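Local coordinates for sister chromatid cohesion protein PDS5 homolog C (Arabidopsis thaliana, PDB 7DE9) that acts as a cohesin cofactor important for DNA repair by homologous recombination and, through its tudor domain, binds monomethylated histone H3 tails, at residues S15-W20 with H42-D47. Numbering follows the deposited sequence.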
loop_
_atom_site.group_PDB
_atom_site.type_symbol
_atom_site.label_atom_id
_atom_site.label_comp_id
_atom_site.label_asym_id
_atom_site.label_seq_id
_atom_site.Cartn_x
_atom_site.Cartn_y
_atom_site.Cartn_z
ATOM N N SER A 15 5.112 4.340 7.703
ATOM C CA SER A 15 4.468 5.491 7.087
ATOM C C SER A 15 2.995 5.258 6.780
ATOM O O SER A 15 2.588 4.160 6.402
ATOM C CB SER A 15 5.188 5.874 5.794
ATOM O OG SER A 15 6.497 6.345 6.068
ATOM N N ARG A 16 2.204 6.310 6.953
ATOM C CA ARG A 16 0.832 6.327 6.475
ATOM C C ARG A 16 0.838 6.721 5.011
ATOM O O ARG A 16 1.433 7.732 4.635
ATOM C CB ARG A 16 -0.024 7.304 7.277
ATOM C CG ARG A 16 -0.305 6.886 8.707
ATOM C CD ARG A 16 -0.686 8.098 9.552
ATOM N NE ARG A 16 0.429 9.035 9.686
ATOM C CZ ARG A 16 0.394 10.141 10.424
ATOM N NH1 ARG A 16 -0.704 10.462 11.095
ATOM N NH2 ARG A 16 1.460 10.931 10.488
ATOM N N ILE A 17 0.182 5.920 4.184
ATOM C CA ILE A 17 0.111 6.203 2.762
ATOM C C ILE A 17 -1.316 6.094 2.254
ATOM O O ILE A 17 -2.197 5.575 2.937
ATOM C CB ILE A 17 1.009 5.257 1.944
ATOM C CG1 ILE A 17 0.470 3.827 1.967
ATOM C CG2 ILE A 17 2.448 5.298 2.455
ATOM C CD1 ILE A 17 1.271 2.879 1.096
ATOM N N LYS A 18 -1.548 6.620 1.061
ATOM C CA LYS A 18 -2.799 6.357 0.380
ATOM C C LYS A 18 -2.491 5.628 -0.919
ATOM O O LYS A 18 -1.607 6.022 -1.685
ATOM C CB LYS A 18 -3.595 7.641 0.144
ATOM C CG LYS A 18 -2.853 8.766 -0.529
ATOM C CD LYS A 18 -3.617 10.068 -0.320
ATOM C CE LYS A 18 -3.458 11.021 -1.490
ATOM N NZ LYS A 18 -4.218 12.283 -1.271
ATOM N N VAL A 19 -3.211 4.535 -1.131
ATOM C CA VAL A 19 -2.981 3.652 -2.264
ATOM C C VAL A 19 -4.140 3.791 -3.244
ATOM O O VAL A 19 -5.307 3.787 -2.844
ATOM C CB VAL A 19 -2.836 2.176 -1.824
ATOM C CG1 VAL A 19 -2.489 1.299 -3.005
ATOM C CG2 VAL A 19 -1.775 2.035 -0.732
ATOM N N TRP A 20 -3.804 3.934 -4.521
ATOM C CA TRP A 20 -4.796 4.079 -5.578
ATOM C C TRP A 20 -5.351 2.723 -6.018
ATOM O O TRP A 20 -4.603 1.848 -6.454
ATOM C CB TRP A 20 -4.167 4.820 -6.764
ATOM C CG TRP A 20 -5.042 4.993 -7.947
ATOM C CD1 TRP A 20 -5.005 4.271 -9.103
ATOM C CD2 TRP A 20 -6.078 5.967 -8.112
ATOM N NE1 TRP A 20 -5.961 4.730 -9.973
ATOM C CE2 TRP A 20 -6.637 5.770 -9.387
ATOM C CE3 TRP A 20 -6.597 6.982 -7.298
ATOM C CZ2 TRP A 20 -7.684 6.549 -9.874
ATOM C CZ3 TRP A 20 -7.634 7.754 -7.780
ATOM C CH2 TRP A 20 -8.167 7.534 -9.060
ATOM N N HIS A 42 5.463 -4.812 0.182
ATOM C CA HIS A 42 5.036 -4.067 1.368
ATOM C C HIS A 42 3.697 -4.583 1.859
ATOM O O HIS A 42 2.806 -4.833 1.062
ATOM C CB HIS A 42 4.906 -2.576 1.075
ATOM C CG HIS A 42 6.213 -1.882 0.852
ATOM N ND1 HIS A 42 6.799 -1.790 -0.391
ATOM C CD2 HIS A 42 7.036 -1.237 1.709
ATOM C CE1 HIS A 42 7.933 -1.118 -0.289
ATOM N NE2 HIS A 42 8.099 -0.769 0.973
ATOM N N LEU A 43 3.551 -4.727 3.170
ATOM C CA LEU A 43 2.263 -5.080 3.739
ATOM C C LEU A 43 1.555 -3.802 4.143
ATOM O O LEU A 43 2.053 -3.061 4.979
ATOM C CB LEU A 43 2.425 -6.008 4.941
ATOM C CG LEU A 43 1.159 -6.374 5.717
ATOM C CD1 LEU A 43 0.154 -7.082 4.832
ATOM C CD2 LEU A 43 1.517 -7.243 6.899
ATOM N N VAL A 44 0.411 -3.536 3.531
ATOM C CA VAL A 44 -0.371 -2.347 3.857
ATOM C C VAL A 44 -1.639 -2.744 4.602
ATOM O O VAL A 44 -2.425 -3.582 4.130
ATOM C CB VAL A 44 -0.736 -1.538 2.594
ATOM C CG1 VAL A 44 -1.632 -0.352 2.941
ATOM C CG2 VAL A 44 0.529 -1.059 1.899
ATOM N N ILE A 45 -1.818 -2.157 5.784
ATOM C CA ILE A 45 -3.034 -2.370 6.558
ATOM C C ILE A 45 -3.883 -1.123 6.424
ATOM O O ILE A 45 -3.462 -0.040 6.816
ATOM C CB ILE A 45 -2.750 -2.666 8.048
ATOM C CG1 ILE A 45 -2.293 -4.114 8.236
ATOM C CG2 ILE A 45 -4.004 -2.466 8.886
ATOM C CD1 ILE A 45 -0.888 -4.375 7.843
ATOM N N TYR A 46 -5.078 -1.277 5.860
ATOM C CA TYR A 46 -5.951 -0.144 5.571
ATOM C C TYR A 46 -6.842 0.268 6.738
ATOM O O TYR A 46 -7.151 -0.538 7.619
ATOM C CB TYR A 46 -6.830 -0.459 4.358
ATOM C CG TYR A 46 -6.064 -0.538 3.058
ATOM C CD1 TYR A 46 -5.742 0.617 2.348
ATOM C CD2 TYR A 46 -5.657 -1.764 2.539
ATOM C CE1 TYR A 46 -5.037 0.556 1.160
ATOM C CE2 TYR A 46 -4.949 -1.837 1.348
ATOM C CZ TYR A 46 -4.645 -0.674 0.662
ATOM O OH TYR A 46 -3.945 -0.738 -0.523
ATOM N N ASP A 47 -7.249 1.536 6.717
ATOM C CA ASP A 47 -8.214 2.103 7.654
ATOM C C ASP A 47 -9.439 1.227 7.870
ATOM O O ASP A 47 -9.933 1.087 8.989
ATOM C CB ASP A 47 -8.688 3.472 7.154
ATOM C CG ASP A 47 -7.808 4.604 7.621
ATOM O OD1 ASP A 47 -7.031 4.399 8.575
ATOM O OD2 ASP A 47 -7.901 5.705 7.036
#
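Val19 meets the rim of the Tyr46 ring inside the small, strongly bent antiparallel barrel of the tudor domain, where strands 16-20 and 42-46 face each other at 88° with their axes 8.8 Å apart. Strand 26-36 pairs with both and lies between them in the sheet, so this pair is joined through the core by side chains. The Tyr46 side chain leaves the backbone with CG anti to its carbonyl carbon (chi1 -69°), which carries the ring across Val19 at about a right angle. Beyond CB and CG, Val44 CG1 lies over one face of the Tyr46 ring, 3.8 Å above its plane and offset toward the CZ end of the rim. Tyr46 CE1 comes 4.0 Å from Val19 CB, which sits at the ring edge near its plane. At the tip, Tyr46 OH abuts the branch of Val19, 3.4 Å from its CB, with both methyls close by. This buried hydroxyl is also hydrogen-bonded to Glu52 and Trp21, which fix the end of the ring. The bound histone peptide packs a modified side chain on Tyr46 and a basic one on Val19, so the pair belongs to the wall of the peptide site. A leucine in place of Tyr46 would probably leave Glu52 and Trp21 without their shared hydroxyl partner and open a gap beside Val19. Leu54 of strand 51-54 touches all three of Val19, Val44 and Tyr46. Val19 CG2 lies 4.4 Å from Val44 CG1, while the other methyl of Val44, CG2, meets Ile17 CD1 at 4.1 Å.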